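Saframycin Mx1 synthetase B (Legionella pneumophila subsp. pneumophila, PDB 3KXW) is a fatty acid AMP ligase of the ANL family of AMP-binding enzymes and binds 5'-O-[(S)-(dodecanoyloxy)(hydroxy)phosphoryl]adenosine. Local coordinates at residues Q534-K546 against L565-L578. Residues are numbered along the deposited sequence; the frame is centred on the assembly and turned at random.
Sequences QLEVHTIVLIPLK and LLDKTLPIVATWQL
Strands 539-544 and 574-577 pair antiparallel at one edge of a four-stranded mixed sheet in the C-terminal part of this ANL-family protein, and a classic beta bulge ends the pairing. Ile540 and Trp576 form a hydrogen-bonded pair, with Ile540 N to Trp576 O at 2.9 Å and Trp576 N to Ile540 O at 2.8 Å. At the bulge, Val573 and Ala574 both face Leu542. Leu542 O takes a bond from Val573 N at 2.8 Å and a weak one from Ala574 N, while Leu542 N bonds to Ala574 O at 2.9 Å. Beyond the last strand pair, Leu578 N still reaches His538 O at 2.9 Å.

Trp576 lies on the same face as Ile540, Leu542 and Ala574. With its CG anti to the backbone N (chi1 175°), the indole packs CE3 on Ile540 CG1 at 3.8 Å. Val537 O meets the indole edge in its plane; it is buried here and has no hydrogen-bond partner in the model. On the other face, Thr539 and Gln577 run side by side. Gln577 bends at chi2 (-81°), and its OE1 lies 2.5 Å from Thr539 OG1, very short for a hydrogen bond, so the exact distance is doubtful. Val541 divides its methyls: CG2 meets Leu565 CD1 tip to tip, and CG1 touches Ile572 CD1 at 3.9 Å. Further on, Pro544 CD rests against Pro571 CB and Val573 CG2.

Strand 574-577 is the outermost strand here. Strand 539-544 bonds on its other side to strand 499-508, through Leu502, Val504 and Cys506. Helix 515-533 packs on the Trp576 face, where Phe522 stacks on the indole. Lys276 of helix 269-277 makes a cation-pi contact with Trp576, and its NZ hydrogen-bonds to Gln577 O.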
ATOM      1  N   GLN A 534      -9.399   0.895  -3.391  1.00 22.12           N
ATOM      2  CA  GLN A 534      -7.969   1.088  -3.136  1.00 23.67           C
ATOM      3  C   GLN A 534      -7.314   1.819  -4.297  1.00 25.78           C
ATOM      4  O   GLN A 534      -6.203   1.473  -4.705  1.00 24.06           O
ATOM      5  CB  GLN A 534      -7.272  -0.263  -2.871  1.00 25.66           C
ATOM      6  CG  GLN A 534      -7.669  -0.925  -1.547  1.00 27.10           C
ATOM      7  CD  GLN A 534      -9.113  -1.384  -1.536  1.00 27.79           C
ATOM      8  OE1 GLN A 534      -9.526  -2.216  -2.354  1.00 29.29           O
ATOM      9  NE2 GLN A 534      -9.895  -0.848  -0.607  1.00 26.97           N
ATOM     10  N   LEU A 535      -8.005   2.829  -4.836  1.00 19.67           N
ATOM     11  CA  LEU A 535      -7.445   3.650  -5.894  1.00 20.79           C
ATOM     12  C   LEU A 535      -7.534   5.122  -5.500  1.00 18.78           C
ATOM     13  O   LEU A 535      -8.372   5.488  -4.679  1.00 18.86           O
ATOM     14  CB  LEU A 535      -8.204   3.441  -7.213  1.00 19.73           C
ATOM     15  CG  LEU A 535      -8.114   2.039  -7.843  1.00 21.65           C
ATOM     16  CD1 LEU A 535      -9.177   1.887  -8.905  1.00 21.37           C
ATOM     17  CD2 LEU A 535      -6.719   1.805  -8.429  1.00 22.32           C
ATOM     18  N   GLU A 536      -6.666   5.949  -6.075  1.00 17.04           N
ATOM     19  CA  GLU A 536      -6.681   7.388  -5.798  1.00 18.53           C
ATOM     20  C   GLU A 536      -7.142   8.218  -6.990  1.00 17.74           C
ATOM     21  O   GLU A 536      -6.473   8.237  -8.019  1.00 17.84           O
ATOM     22  CB  GLU A 536      -5.294   7.877  -5.380  1.00 21.32           C
ATOM     23  CG  GLU A 536      -4.707   7.127  -4.203  1.00 20.56           C
ATOM     24  CD  GLU A 536      -3.809   6.013  -4.662  1.00 26.17           C
ATOM     25  OE1 GLU A 536      -4.176   5.316  -5.622  1.00 33.59           O
ATOM     26  OE2 GLU A 536      -2.716   5.833  -4.090  1.00 29.91           O
ATOM     27  N   VAL A 537      -8.262   8.931  -6.843  1.00 17.73           N
ATOM     28  CA  VAL A 537      -8.720   9.857  -7.899  1.00 16.57           C
ATOM     29  C   VAL A 537      -7.814  11.080  -8.035  1.00 18.04           C
ATOM     30  O   VAL A 537      -7.521  11.754  -7.048  1.00 19.24           O
ATOM     31  CB  VAL A 537     -10.148  10.359  -7.637  1.00 17.90           C
ATOM     32  CG1 VAL A 537     -10.576  11.307  -8.766  1.00 16.84           C
ATOM     33  CG2 VAL A 537     -11.113   9.177  -7.529  1.00 16.85           C
ATOM     34  N   HIS A 538      -7.383  11.388  -9.261  1.00 18.35           N
ATOM     35  CA  HIS A 538      -6.460  12.494  -9.476  1.00 18.14           C
ATOM     36  C   HIS A 538      -7.165  13.754  -9.932  1.00 18.39           C
ATOM     37  O   HIS A 538      -6.734  14.881  -9.625  1.00 17.13           O
ATOM     38  CB  HIS A 538      -5.374  12.106 -10.474  1.00 22.15           C
ATOM     39  CG  HIS A 538      -4.625  10.867 -10.082  1.00 24.23           C
ATOM     40  ND1 HIS A 538      -3.754  10.829  -9.012  1.00 27.10           N
ATOM     41  CD2 HIS A 538      -4.647   9.611 -10.598  1.00 24.07           C
ATOM     42  CE1 HIS A 538      -3.261   9.606  -8.896  1.00 27.86           C
ATOM     43  NE2 HIS A 538      -3.784   8.849  -9.847  1.00 28.82           N
ATOM     44  N   THR A 539      -8.269  13.552 -10.645  1.00 16.38           N
ATOM     45  CA  THR A 539      -8.993  14.645 -11.243  1.00 15.61           C
ATOM     46  C   THR A 539     -10.484  14.388 -11.110  1.00 15.61           C
ATOM     47  O   THR A 539     -10.961  13.286 -11.382  1.00 14.41           O
ATOM     48  CB  THR A 539      -8.654  14.772 -12.760  1.00 18.01           C
ATOM     49  OG1 THR A 539      -7.238  14.939 -12.937  1.00 18.95           O
ATOM     50  CG2 THR A 539      -9.386  15.942 -13.377  1.00 17.33           C
ATOM     51  N   ILE A 540     -11.229  15.402 -10.690  1.00 14.19           N
ATOM     52  CA  ILE A 540     -12.688  15.290 -10.664  1.00 16.86           C
ATOM     53  C   ILE A 540     -13.289  16.455 -11.414  1.00 16.65           C
ATOM     54  O   ILE A 540     -12.914  17.600 -11.168  1.00 16.36           O
ATOM     55  CB  ILE A 540     -13.252  15.304  -9.214  1.00 15.86           C
ATOM     56  CG1 ILE A 540     -12.624  14.167  -8.410  1.00 14.66           C
ATOM     57  CG2 ILE A 540     -14.789  15.190  -9.230  1.00 16.48           C
ATOM     58  CD1 ILE A 540     -13.004  14.185  -6.956  1.00 18.49           C
ATOM     59  N   VAL A 541     -14.235  16.165 -12.306  1.00 17.18           N
ATOM     60  CA  VAL A 541     -14.891  17.220 -13.079  1.00 18.74           C
ATOM     61  C   VAL A 541     -16.398  17.194 -12.843  1.00 17.61           C
ATOM     62  O   VAL A 541     -17.022  16.136 -12.939  1.00 15.65           O
ATOM     63  CB  VAL A 541     -14.646  17.058 -14.610  1.00 19.18           C
ATOM     64  CG1 VAL A 541     -15.177  18.266 -15.343  1.00 20.76           C
ATOM     65  CG2 VAL A 541     -13.156  16.891 -14.906  1.00 21.43           C
ATOM     66  N   LEU A 542     -16.969  18.365 -12.560  1.00 19.30           N
ATOM     67  CA  LEU A 542     -18.393  18.496 -12.293  1.00 17.42           C
ATOM     68  C   LEU A 542     -19.005  19.213 -13.492  1.00 18.36           C
ATOM     69  O   LEU A 542     -18.442  20.187 -13.974  1.00 19.64           O
ATOM     70  CB  LEU A 542     -18.644  19.308 -10.999  1.00 18.71           C
ATOM     71  CG  LEU A 542     -18.028  18.764  -9.692  1.00 19.92           C
ATOM     72  CD1 LEU A 542     -18.440  19.593  -8.455  1.00 17.61           C
ATOM     73  CD2 LEU A 542     -18.344  17.271  -9.450  1.00 16.07           C
ATOM     74  N   ILE A 543     -20.139  18.713 -13.965  1.00 17.26           N
ATOM     75  CA  ILE A 543     -20.860  19.318 -15.075  1.00 20.39           C
ATOM     76  C   ILE A 543     -22.358  19.338 -14.747  1.00 19.91           C
ATOM     77  O   ILE A 543     -22.792  18.651 -13.831  1.00 18.46           O
ATOM     78  CB  ILE A 543     -20.602  18.532 -16.371  1.00 19.78           C
ATOM     79  CG1 ILE A 543     -21.172  17.114 -16.269  1.00 18.31           C
ATOM     80  CG2 ILE A 543     -19.086  18.503 -16.682  1.00 19.96           C
ATOM     81  CD1 ILE A 543     -21.203  16.410 -17.603  1.00 23.04           C
ATOM     82  N   PRO A 544     -23.151  20.119 -15.503  1.00 23.17           N
ATOM     83  CA  PRO A 544     -24.590  20.230 -15.229  1.00 21.45           C
ATOM     84  C   PRO A 544     -25.364  18.948 -15.519  1.00 21.37           C
ATOM     85  O   PRO A 544     -24.923  18.091 -16.283  1.00 21.16           O
ATOM     86  CB  PRO A 544     -25.056  21.344 -16.197  1.00 23.48           C
ATOM     87  CG  PRO A 544     -23.817  22.088 -16.572  1.00 24.16           C
ATOM     88  CD  PRO A 544     -22.742  21.018 -16.600  1.00 21.55           C
ATOM     89  N   LEU A 545     -26.530  18.832 -14.893  1.00 20.67           N
ATOM     90  CA  LEU A 545     -27.464  17.749 -15.160  1.00 24.64           C
ATOM     91  C   LEU A 545     -27.767  17.619 -16.643  1.00 25.43           C
ATOM     92  O   LEU A 545     -27.813  18.611 -17.364  1.00 26.70           O
ATOM     93  CB  LEU A 545     -28.782  17.993 -14.425  1.00 23.71           C
ATOM     94  CG  LEU A 545     -29.058  17.299 -13.102  1.00 24.92           C
ATOM     95  CD1 LEU A 545     -30.579  17.275 -12.866  1.00 23.46           C
ATOM     96  CD2 LEU A 545     -28.488  15.875 -13.065  1.00 22.62           C
ATOM     97  N   LYS A 546     -27.968  16.376 -17.079  1.00 29.16           N
ATOM     98  CA  LYS A 546     -28.316  16.066 -18.472  1.00 32.98           C
ATOM     99  C   LYS A 546     -27.213  16.439 -19.475  1.00 32.25           C
ATOM    100  O   LYS A 546     -27.435  16.446 -20.685  1.00 34.07           O
ATOM    101  CB  LYS A 546     -29.664  16.721 -18.844  1.00 32.15           C
ATOM    102  CG  LYS A 546     -30.226  16.321 -20.217  1.00 39.56           C
ATOM    103  CD  LYS A 546     -30.707  14.856 -20.266  1.00 39.87           C
ATOM    104  CE  LYS A 546     -31.595  14.594 -21.500  1.00 38.00           C
ATOM    105  NZ  LYS A 546     -32.183  13.205 -21.547  1.00 41.26           N
ATOM    106  N   LEU A 565     -13.822  15.984 -22.626  1.00 36.63           N
ATOM    107  CA  LEU A 565     -12.848  16.582 -21.736  1.00 36.37           C
ATOM    108  C   LEU A 565     -11.659  16.957 -22.598  1.00 39.48           C
ATOM    109  O   LEU A 565     -11.044  18.010 -22.423  1.00 41.36           O
ATOM    110  CB  LEU A 565     -12.403  15.585 -20.670  1.00 36.10           C
ATOM    111  CG  LEU A 565     -11.787  16.204 -19.419  1.00 38.34           C
ATOM    112  CD1 LEU A 565     -12.726  17.279 -18.882  1.00 37.36           C
ATOM    113  CD2 LEU A 565     -11.541  15.146 -18.359  1.00 36.11           C
ATOM    114  N   LEU A 566     -11.350  16.067 -23.536  1.00 40.27           N
ATOM    115  CA  LEU A 566     -10.222  16.226 -24.446  1.00 40.23           C
ATOM    116  C   LEU A 566     -10.463  17.357 -25.459  1.00 44.44           C
ATOM    117  O   LEU A 566      -9.546  18.114 -25.775  1.00 47.85           O
ATOM    118  CB  LEU A 566      -9.955  14.902 -25.172  1.00 40.49           C
ATOM    119  CG  LEU A 566      -8.597  14.789 -25.868  1.00 44.91           C
ATOM    120  CD1 LEU A 566      -7.485  15.200 -24.912  1.00 46.10           C
ATOM    121  CD2 LEU A 566      -8.379  13.378 -26.382  1.00 44.48           C
ATOM    122  N   ASP A 567     -11.693  17.454 -25.965  1.00 44.39           N
ATOM    123  CA  ASP A 567     -12.118  18.575 -26.813  1.00 46.54           C
ATOM    124  C   ASP A 567     -11.997  19.921 -26.101  1.00 47.78           C
ATOM    125  O   ASP A 567     -11.543  20.904 -26.687  1.00 50.77           O
ATOM    126  CB  ASP A 567     -13.575  18.406 -27.246  1.00 43.59           C
ATOM    127  CG  ASP A 567     -13.713  17.664 -28.553  1.00 47.70           C
ATOM    128  OD1 ASP A 567     -14.617  18.007 -29.351  1.00 49.04           O
ATOM    129  OD2 ASP A 567     -12.923  16.726 -28.783  1.00 52.12           O
ATOM    130  N   LYS A 568     -12.416  19.955 -24.839  1.00 47.52           N
ATOM    131  CA  LYS A 568     -12.588  21.201 -24.090  1.00 47.23           C
ATOM    132  C   LYS A 568     -13.864  21.904 -24.552  1.00 46.96           C
ATOM    133  O   LYS A 568     -13.948  23.139 -24.554  1.00 48.77           O
ATOM    134  CB  LYS A 568     -11.365  22.117 -24.222  1.00 48.67           C
ATOM    135  N   THR A 569     -14.856  21.098 -24.927  1.00 44.84           N
ATOM    136  CA  THR A 569     -16.139  21.596 -25.407  1.00 46.33           C
ATOM    137  C   THR A 569     -17.217  21.695 -24.316  1.00 47.50           C
ATOM    138  O   THR A 569     -17.967  22.671 -24.256  1.00 47.80           O
ATOM    139  CB  THR A 569     -16.698  20.686 -26.522  1.00 47.77           C
ATOM    140  OG1 THR A 569     -18.116  20.871 -26.621  1.00 50.97           O
ATOM    141  CG2 THR A 569     -16.436  19.244 -26.186  1.00 45.37           C
ATOM    142  N   LEU A 570     -17.300  20.689 -23.456  1.00 45.46           N
ATOM    143  CA  LEU A 570     -18.439  20.613 -22.548  1.00 43.27           C
ATOM    144  C   LEU A 570     -18.505  21.674 -21.444  1.00 39.26           C
ATOM    145  O   LEU A 570     -17.486  22.240 -21.019  1.00 38.17           O
ATOM    146  CB  LEU A 570     -18.641  19.195 -22.003  1.00 42.15           C
ATOM    147  CG  LEU A 570     -17.545  18.397 -21.316  1.00 39.21           C
ATOM    148  CD1 LEU A 570     -16.783  19.249 -20.333  1.00 38.79           C
ATOM    149  CD2 LEU A 570     -18.227  17.245 -20.618  1.00 39.65           C
ATOM    150  N   PRO A 571     -19.727  21.966 -20.987  1.00 39.94           N
ATOM    151  CA  PRO A 571     -19.881  22.974 -19.941  1.00 35.80           C
ATOM    152  C   PRO A 571     -19.299  22.399 -18.663  1.00 34.20           C
ATOM    153  O   PRO A 571     -19.665  21.283 -18.300  1.00 34.45           O
ATOM    154  CB  PRO A 571     -21.405  23.113 -19.796  1.00 35.43           C
ATOM    155  CG  PRO A 571     -22.015  22.322 -20.918  1.00 35.79           C
ATOM    156  CD  PRO A 571     -21.001  21.304 -21.317  1.00 40.11           C
ATOM    157  N   ILE A 572     -18.413  23.126 -17.999  1.00 30.55           N
ATOM    158  CA  ILE A 572     -17.818  22.633 -16.768  1.00 29.73           C
ATOM    159  C   ILE A 572     -18.211  23.505 -15.584  1.00 27.30           C
ATOM    160  O   ILE A 572     -18.063  24.723 -15.630  1.00 30.25           O
ATOM    161  CB  ILE A 572     -16.273  22.557 -16.872  1.00 30.88           C
ATOM    162  CG1 ILE A 572     -15.855  21.419 -17.808  1.00 32.41           C
ATOM    163  CG2 ILE A 572     -15.653  22.358 -15.507  1.00 26.24           C
ATOM    164  CD1 ILE A 572     -14.349  21.157 -17.819  1.00 35.32           C
ATOM    165  N   VAL A 573     -18.716  22.875 -14.529  1.00 23.71           N
ATOM    166  CA  VAL A 573     -19.086  23.581 -13.311  1.00 23.67           C
ATOM    167  C   VAL A 573     -17.848  23.829 -12.460  1.00 25.90           C
ATOM    168  O   VAL A 573     -17.630  24.932 -11.958  1.00 24.52           O
ATOM    169  CB  VAL A 573     -20.102  22.781 -12.487  1.00 23.12           C
ATOM    170  CG1 VAL A 573     -20.312  23.418 -11.103  1.00 25.44           C
ATOM    171  CG2 VAL A 573     -21.420  22.635 -13.257  1.00 24.30           C
ATOM    172  N   ALA A 574     -17.042  22.787 -12.268  1.00 21.96           N
ATOM    173  CA  ALA A 574     -15.804  22.946 -11.511  1.00 22.40           C
ATOM    174  C   ALA A 574     -14.898  21.769 -11.757  1.00 20.67           C
ATOM    175  O   ALA A 574     -15.351  20.698 -12.178  1.00 18.78           O
ATOM    176  CB  ALA A 574     -16.082  23.109 -10.009  1.00 22.59           C
ATOM    177  N   THR A 575     -13.612  21.976 -11.507  1.00 20.61           N
ATOM    178  CA  THR A 575     -12.632  20.908 -11.654  1.00 20.17           C
ATOM    179  C   THR A 575     -11.822  20.869 -10.383  1.00 19.45           C
ATOM    180  O   THR A 575     -11.558  21.910  -9.794  1.00 21.22           O
ATOM    181  CB  THR A 575     -11.709  21.155 -12.868  1.00 20.86           C
ATOM    182  OG1 THR A 575     -12.496  21.169 -14.061  1.00 23.15           O
ATOM    183  CG2 THR A 575     -10.649  20.054 -13.013  1.00 21.68           C
ATOM    184  N   TRP A 576     -11.433  19.672  -9.953  1.00 17.89           N
ATOM    185  CA  TRP A 576     -10.546  19.516  -8.804  1.00 17.27           C
ATOM    186  C   TRP A 576      -9.351  18.715  -9.305  1.00 17.15           C
ATOM    187  O   TRP A 576      -9.531  17.710  -9.993  1.00 15.77           O
ATOM    188  CB  TRP A 576     -11.307  18.741  -7.724  1.00 18.64           C
ATOM    189  CG  TRP A 576     -10.563  18.341  -6.465  1.00 17.97           C
ATOM    190  CD1 TRP A 576     -10.512  19.031  -5.289  1.00 18.05           C
ATOM    191  CD2 TRP A 576      -9.863  17.106  -6.237  1.00 17.76           C
ATOM    192  NE1 TRP A 576      -9.792  18.318  -4.347  1.00 19.02           N
ATOM    193  CE2 TRP A 576      -9.386  17.131  -4.909  1.00 19.35           C
ATOM    194  CE3 TRP A 576      -9.592  15.982  -7.030  1.00 17.16           C
ATOM    195  CZ2 TRP A 576      -8.639  16.080  -4.361  1.00 18.48           C
ATOM    196  CZ3 TRP A 576      -8.843  14.939  -6.489  1.00 16.95           C
ATOM    197  CH2 TRP A 576      -8.378  14.998  -5.167  1.00 19.14           C
ATOM    198  N   GLN A 577      -8.145  19.166  -8.974  1.00 17.83           N
ATOM    199  CA  GLN A 577      -6.921  18.466  -9.362  1.00 18.90           C
ATOM    200  C   GLN A 577      -6.057  18.223  -8.132  1.00 18.37           C
ATOM    201  O   GLN A 577      -5.531  19.170  -7.530  1.00 19.43           O
ATOM    202  CB  GLN A 577      -6.126  19.279 -10.390  1.00 21.35           C
ATOM    203  CG  GLN A 577      -6.832  19.488 -11.734  1.00 24.93           C
ATOM    204  CD  GLN A 577      -6.708  18.291 -12.661  1.00 25.09           C
ATOM    205  OE1 GLN A 577      -6.470  17.169 -12.214  1.00 26.76           O
ATOM    206  NE2 GLN A 577      -6.864  18.522 -13.963  1.00 26.44           N
ATOM    207  N   LEU A 578      -5.900  16.960  -7.761  1.00 16.83           N
ATOM    208  CA  LEU A 578      -5.154  16.600  -6.548  1.00 17.39           C
ATOM    209  C   LEU A 578      -3.779  17.258  -6.466  1.00 18.49           C
ATOM    210  O   LEU A 578      -3.372  17.748  -5.405  1.00 19.22           O
ATOM    211  CB  LEU A 578      -5.008  15.077  -6.452  1.00 16.58           C
ATOM    212  CG  LEU A 578      -4.080  14.542  -5.365  1.00 18.10           C
ATOM    213  CD1 LEU A 578      -4.506  15.037  -4.006  1.00 16.28           C
ATOM    214  CD2 LEU A 578      -4.082  13.021  -5.404  1.00 20.37           C
TER